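Local coordinates for polyketide synthase/nonribosomal peptide synthetase hybrid RzxB (Pseudomonas fluorescens, PDB 5IL6), which probably dehydrates beta-hydroxyacyl intermediates carried on an acyl carrier protein, through its dehydratase domain, during assembly of the polyketide rhizoxin, at residues D242-L247 with Q273-L278; Q248-R253 with A266-Q271. One frame throughout, in Å; residues are numbered along the deposited sequence.

Contact 1. Residues D242-L247 with Q273-L278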
loop_
_atom_site.group_PDB
_atom_site.type_symbol
_atom_site.label_atom_id
_atom_site.label_comp_id
_atom_site.label_asym_id
_atom_site.label_seq_id
_atom_site.Cartn_x
_atom_site.Cartn_y
_atom_site.Cartn_z
ATOM N N ASP A 242 4.304 -14.700 2.442
ATOM C CA ASP A 242 5.120 -13.708 3.125
ATOM C C ASP A 242 6.145 -13.126 2.161
ATOM O O ASP A 242 6.754 -13.848 1.366
ATOM C CB ASP A 242 5.815 -14.332 4.334
ATOM C CG ASP A 242 4.837 -14.763 5.409
ATOM O OD1 ASP A 242 3.697 -14.253 5.416
ATOM O OD2 ASP A 242 5.210 -15.611 6.247
ATOM N N CYS A 243 6.331 -11.817 2.236
ATOM C CA CYS A 243 7.228 -11.122 1.325
ATOM C C CYS A 243 8.578 -10.893 1.985
ATOM O O CYS A 243 8.622 -10.370 3.106
ATOM C CB CYS A 243 6.625 -9.786 0.901
ATOM S SG CYS A 243 5.039 -9.944 0.045
ATOM N N PRO A 244 9.701 -11.264 1.349
ATOM C CA PRO A 244 11.010 -11.000 1.965
ATOM C C PRO A 244 11.336 -9.515 2.011
ATOM O O PRO A 244 10.546 -8.681 1.556
ATOM C CB PRO A 244 11.999 -11.759 1.068
ATOM C CG PRO A 244 11.186 -12.536 0.099
ATOM C CD PRO A 244 9.826 -11.956 0.055
ATOM N N ALA A 245 12.504 -9.176 2.558
ATOM C CA ALA A 245 12.919 -7.783 2.665
ATOM C C ALA A 245 13.414 -7.205 1.346
ATOM O O ALA A 245 13.637 -5.993 1.269
ATOM C CB ALA A 245 14.012 -7.645 3.727
ATOM N N SER A 246 13.602 -8.035 0.321
ATOM C CA SER A 246 14.004 -7.587 -1.006
ATOM C C SER A 246 13.035 -8.163 -2.027
ATOM O O SER A 246 12.678 -9.342 -1.951
ATOM C CB SER A 246 15.439 -8.022 -1.331
ATOM O OG SER A 246 15.814 -7.616 -2.637
ATOM N N LEU A 247 12.610 -7.333 -2.978
ATOM C CA LEU A 247 11.541 -7.714 -3.889
ATOM C C LEU A 247 11.812 -7.194 -5.292
ATOM O O LEU A 247 12.495 -6.184 -5.482
ATOM C CB LEU A 247 10.188 -7.170 -3.414
ATOM C CG LEU A 247 9.646 -7.730 -2.102
ATOM C CD1 LEU A 247 8.448 -6.921 -1.637
ATOM C CD2 LEU A 247 9.272 -9.188 -2.259
ATOM N N GLN A 273 9.369 -15.847 -7.397
ATOM C CA GLN A 273 8.100 -16.324 -6.861
ATOM C C GLN A 273 7.163 -15.150 -6.624
ATOM O O GLN A 273 7.551 -14.157 -6.004
ATOM C CB GLN A 273 8.314 -17.067 -5.543
ATOM C CG GLN A 273 9.356 -18.169 -5.580
ATOM C CD GLN A 273 8.777 -19.510 -5.982
ATOM O OE1 GLN A 273 7.608 -19.801 -5.725
ATOM N NE2 GLN A 273 9.598 -20.339 -6.615
ATOM N N CYS A 274 5.924 -15.271 -7.090
ATOM C CA CYS A 274 4.946 -14.222 -6.844
ATOM C C CYS A 274 4.484 -14.258 -5.393
ATOM O O CYS A 274 4.013 -15.290 -4.904
ATOM C CB CYS A 274 3.747 -14.371 -7.774
ATOM S SG CYS A 274 2.600 -12.991 -7.609
ATOM N N CYS A 275 4.617 -13.126 -4.704
ATOM C CA CYS A 275 4.187 -13.002 -3.318
ATOM C C CYS A 275 2.951 -12.136 -3.140
ATOM O O CYS A 275 2.199 -12.351 -2.189
ATOM C CB CYS A 275 5.322 -12.427 -2.462
ATOM S SG CYS A 275 6.768 -13.503 -2.351
ATOM N N ALA A 276 2.717 -11.175 -4.030
ATOM C CA ALA A 276 1.543 -10.320 -3.918
ATOM C C ALA A 276 1.208 -9.746 -5.286
ATOM O O ALA A 276 2.086 -9.574 -6.136
ATOM C CB ALA A 276 1.767 -9.191 -2.908
ATOM N N ILE A 277 -0.074 -9.437 -5.477
ATOM C CA ILE A 277 -0.587 -8.912 -6.736
ATOM C C ILE A 277 -1.496 -7.732 -6.430
ATOM O O ILE A 277 -2.340 -7.809 -5.530
ATOM C CB ILE A 277 -1.357 -9.983 -7.533
ATOM C CG1 ILE A 277 -0.428 -11.136 -7.917
ATOM C CG2 ILE A 277 -1.993 -9.371 -8.783
ATOM C CD1 ILE A 277 -1.154 -12.335 -8.490
ATOM N N LEU A 278 -1.314 -6.639 -7.168
ATOM C CA LEU A 278 -2.203 -5.483 -7.114
ATOM C C LEU A 278 -2.775 -5.260 -8.506
ATOM O O LEU A 278 -2.029 -4.956 -9.444
ATOM C CB LEU A 278 -1.469 -4.228 -6.639
ATOM C CG LEU A 278 -1.145 -4.097 -5.150
ATOM C CD1 LEU A 278 -0.004 -5.009 -4.747
ATOM C CD2 LEU A 278 -0.816 -2.648 -4.827
#

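Contact 2. Residues Q248-R253 with A266-Q271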
loop_
_atom_site.group_PDB
_atom_site.type_symbol
_atom_site.label_atom_id
_atom_site.label_comp_id
_atom_site.label_asym_id
_atom_site.label_seq_id
_atom_site.Cartn_x
_atom_site.Cartn_y
_atom_site.Cartn_z
ATOM N N GLN A 248 11.252 -7.902 -6.269
ATOM C CA GLN A 248 11.109 -7.418 -7.634
ATOM C C GLN A 248 9.651 -7.051 -7.862
ATOM O O GLN A 248 8.749 -7.750 -7.390
ATOM C CB GLN A 248 11.525 -8.475 -8.662
ATOM C CG GLN A 248 12.983 -8.868 -8.638
ATOM C CD GLN A 248 13.296 -9.917 -9.684
ATOM O OE1 GLN A 248 13.706 -9.592 -10.797
ATOM N NE2 GLN A 248 13.090 -11.183 -9.338
ATOM N N VAL A 249 9.419 -5.960 -8.587
ATOM C CA VAL A 249 8.070 -5.476 -8.849
ATOM C C VAL A 249 7.913 -5.282 -10.349
ATOM O O VAL A 249 8.603 -4.446 -10.945
ATOM C CB VAL A 249 7.770 -4.166 -8.101
ATOM C CG1 VAL A 249 6.331 -3.741 -8.338
ATOM C CG2 VAL A 249 8.043 -4.330 -6.610
ATOM N N GLN A 250 7.008 -6.046 -10.952
ATOM C CA GLN A 250 6.641 -5.859 -12.348
ATOM C C GLN A 250 5.418 -4.957 -12.416
ATOM O O GLN A 250 4.415 -5.212 -11.740
ATOM C CB GLN A 250 6.345 -7.197 -13.026
ATOM C CG GLN A 250 6.156 -7.070 -14.526
ATOM C CD GLN A 250 5.816 -8.381 -15.195
ATOM O OE1 GLN A 250 5.777 -9.432 -14.555
ATOM N NE2 GLN A 250 5.557 -8.324 -16.496
ATOM N N ILE A 251 5.499 -3.913 -13.236
ATOM C CA ILE A 251 4.467 -2.885 -13.314
ATOM C C ILE A 251 4.012 -2.780 -14.761
ATOM O O ILE A 251 4.843 -2.724 -15.675
ATOM C CB ILE A 251 4.982 -1.527 -12.804
ATOM C CG1 ILE A 251 5.493 -1.656 -11.365
ATOM C CG2 ILE A 251 3.880 -0.474 -12.888
ATOM C CD1 ILE A 251 6.224 -0.433 -10.858
ATOM N N ARG A 252 2.695 -2.753 -14.966
ATOM C CA ARG A 252 2.107 -2.617 -16.295
ATOM C C ARG A 252 1.078 -1.500 -16.267
ATOM O O ARG A 252 0.151 -1.528 -15.453
ATOM C CB ARG A 252 1.458 -3.925 -16.758
ATOM C CG ARG A 252 0.603 -3.787 -18.018
ATOM C CD ARG A 252 1.386 -3.154 -19.161
ATOM N NE ARG A 252 0.673 -3.209 -20.433
ATOM C CZ ARG A 252 0.569 -4.303 -21.182
ATOM N NH1 ARG A 252 1.119 -5.443 -20.782
ATOM N NH2 ARG A 252 -0.090 -4.259 -22.331
ATOM N N ARG A 253 1.247 -0.520 -17.150
ATOM C CA ARG A 253 0.230 0.502 -17.339
ATOM C C ARG A 253 -1.056 -0.134 -17.851
ATOM O O ARG A 253 -1.030 -1.015 -18.717
ATOM C CB ARG A 253 0.732 1.560 -18.320
ATOM C CG ARG A 253 -0.229 2.711 -18.574
ATOM C CD ARG A 253 0.046 3.887 -17.659
ATOM N NE ARG A 253 -0.785 5.039 -18.007
ATOM C CZ ARG A 253 -0.357 6.119 -18.657
ATOM N NH1 ARG A 253 0.909 6.223 -19.044
ATOM N NH2 ARG A 253 -1.204 7.107 -18.921
ATOM N N ALA A 266 2.804 -6.641 -9.672
ATOM C CA ALA A 266 3.027 -7.954 -9.086
ATOM C C ALA A 266 4.369 -7.930 -8.376
ATOM O O ALA A 266 5.362 -7.456 -8.936
ATOM C CB ALA A 266 2.999 -9.058 -10.150
ATOM N N LEU A 267 4.391 -8.436 -7.147
ATOM C CA LEU A 267 5.585 -8.432 -6.316
ATOM C C LEU A 267 6.157 -9.838 -6.271
ATOM O O LEU A 267 5.431 -10.799 -5.989
ATOM C CB LEU A 267 5.264 -7.937 -4.903
ATOM C CG LEU A 267 4.963 -6.439 -4.760
ATOM C CD1 LEU A 267 3.674 -6.042 -5.471
ATOM C CD2 LEU A 267 4.900 -6.041 -3.295
ATOM N N PHE A 268 7.454 -9.955 -6.545
ATOM C CA PHE A 268 8.128 -11.241 -6.586
ATOM C C PHE A 268 9.350 -11.200 -5.685
ATOM O O PHE A 268 9.966 -10.148 -5.494
ATOM C CB PHE A 268 8.569 -11.609 -8.016
ATOM C CG PHE A 268 7.467 -11.535 -9.035
ATOM C CD1 PHE A 268 7.149 -10.331 -9.641
ATOM C CD2 PHE A 268 6.760 -12.670 -9.398
ATOM C CE1 PHE A 268 6.140 -10.257 -10.585
ATOM C CE2 PHE A 268 5.751 -12.603 -10.341
ATOM C CZ PHE A 268 5.442 -11.395 -10.934
ATOM N N ASP A 269 9.709 -12.359 -5.144
ATOM C CA ASP A 269 10.957 -12.467 -4.410
ATOM C C ASP A 269 12.127 -12.506 -5.392
ATOM O O ASP A 269 11.948 -12.550 -6.612
ATOM C CB ASP A 269 10.946 -13.700 -3.503
ATOM C CG ASP A 269 10.914 -15.009 -4.277
ATOM O OD1 ASP A 269 11.007 -14.990 -5.523
ATOM O OD2 ASP A 269 10.788 -16.068 -3.628
ATOM N N ASP A 270 13.345 -12.484 -4.849
ATOM C CA ASP A 270 14.523 -12.458 -5.706
ATOM C C ASP A 270 14.620 -13.696 -6.588
ATOM O O ASP A 270 15.381 -13.691 -7.561
ATOM C CB ASP A 270 15.790 -12.332 -4.859
ATOM C CG ASP A 270 15.999 -10.927 -4.321
ATOM O OD1 ASP A 270 15.247 -10.012 -4.717
ATOM O OD2 ASP A 270 16.925 -10.735 -3.504
ATOM N N GLN A 271 13.875 -14.755 -6.268
ATOM C CA GLN A 271 13.869 -15.964 -7.080
ATOM C C GLN A 271 12.775 -15.969 -8.139
ATOM O O GLN A 271 12.734 -16.897 -8.952
ATOM C CB GLN A 271 13.690 -17.203 -6.196
ATOM C CG GLN A 271 14.934 -17.646 -5.440
ATOM C CD GLN A 271 15.379 -16.643 -4.395
ATOM O OE1 GLN A 271 14.557 -16.062 -3.686
ATOM N NE2 GLN A 271 16.687 -16.450 -4.280
#

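Contact 1. Residues D242-L247 with Q273-L278
Cys243 and Cys275 meet in a small, largely buried apolar contact between the turn that leads into strand 246-254 and the first residues of strand 274-284. It illustrates how two cysteines can pack as ordinary nonpolar side chains. Cys243 SG comes up against Cys275 CB at 3.5 Å, whereas Cys243 SG and Cys275 SG are 4.6 Å apart, too far for a disulfide. In Cys275 the sulphur is anti to its own carbonyl carbon (chi1 -65°), and this rotation brings SG beside residues 242-244: Asp242 O lies 3.7 Å from Cys275 SG, and Pro244 CD touches the same sulphur more loosely, at 4.2 Å. The thiol of Cys275 thus sits against a backbone carbonyl and a proline ring, while its methylene carbon receives the thiol of Cys243. A fainter touch, 4.5 Å from Cys243 SG to Ala276 CB, extends the patch by one residue. A classic beta bulge, in which Cys275 and Ala276 both face Leu267, is consistent with both side chains being directed toward the turn; the psi of -28° at Cys275 marks the departure from regular strand geometry. Cys243 O accepts a hydrogen bond from Asn197 ND2, and Ser246 OG is hydrogen-bonded with Asp270 OD1. Farther along the strands, Leu247 leans on Leu206 and Leu278 on Leu207 and Met211, so helix 204-212 packs against both, while Leu267 of strand 261-268 touches both Leu247 and Leu278.

Contact 2. Residues Q248-R253 with A266-Q271
Gln248 to Gln250 run antiparallel to Ala266 to Phe268, the two strand axes passing 4.7 Å apart with their directions at 157°, and Gln248 with Phe268 and Gln250 with Ala266 form hydrogen-bonded pairs on either side of the non-hydrogen-bonded pair Val249-Leu267. The bonds of the first pair are short, with Phe268 N to Gln248 O at 2.7 Å, and those of the second are longer, with Gln250 N to Ala266 O at 3.0 Å. Between them, Val249 and Leu267 run alongside each other with their branches directed alike, touching through Val249 CG2 and Leu267 CG at 4.2 Å. The opposite face carries the glutamines and Phe268. Gln248, extended beyond CG, reaches past Phe268 to the next residue, and its NE2 donates to Asp269 O at 3.3 Å, with that oxygen practically in the plane of the amide. An alanine in place of Gln248 would probably leave the carbonyl of Asp269 without this donor and residues 269-270 less firmly held to strand 246-254. Gln250 meets the aromatic ring at its rim: CB approaches Phe268 CE1 to 3.9 Å, near the ring plane. In Gln250, CG anti to the backbone N (chi1 -172°) and an extended chain carry the amide past the ring, OE1 lying 4.1 Å from Phe268 CE1. That amide is turned 35° from the ring; its NE2 is hydrogen-bonded to Gln184 OE1 and its OE1 to Asp143 N. The whole is a beta hairpin of strands 246-254 and 261-268, consistent with the antiparallel strands of the hotdog fold to which this dehydratase family belongs.

The two contacts, with centres 8 Å apart, share strand 246-254, whose beginning lies in contact 1 and whose continuation lies in contact 2. Strand 261-268 runs between strands 246-254 and 274-284: Leu267, in a non-hydrogen-bonded pair with Val249, turns its backbone N and O to the other neighbour, strand 274-284. There it makes two probable hydrogen bonds, Ala276 O to Leu267 N and Cys275 N to Leu267 O, each 2.8 Å long, at the bulge. A further junction is the packing of Leu247 CD2 against Phe268 O at 3.4 Å. Strand 261-268, paired in contact 2, thus also pairs with the strand that supplies Cys275 to contact 1.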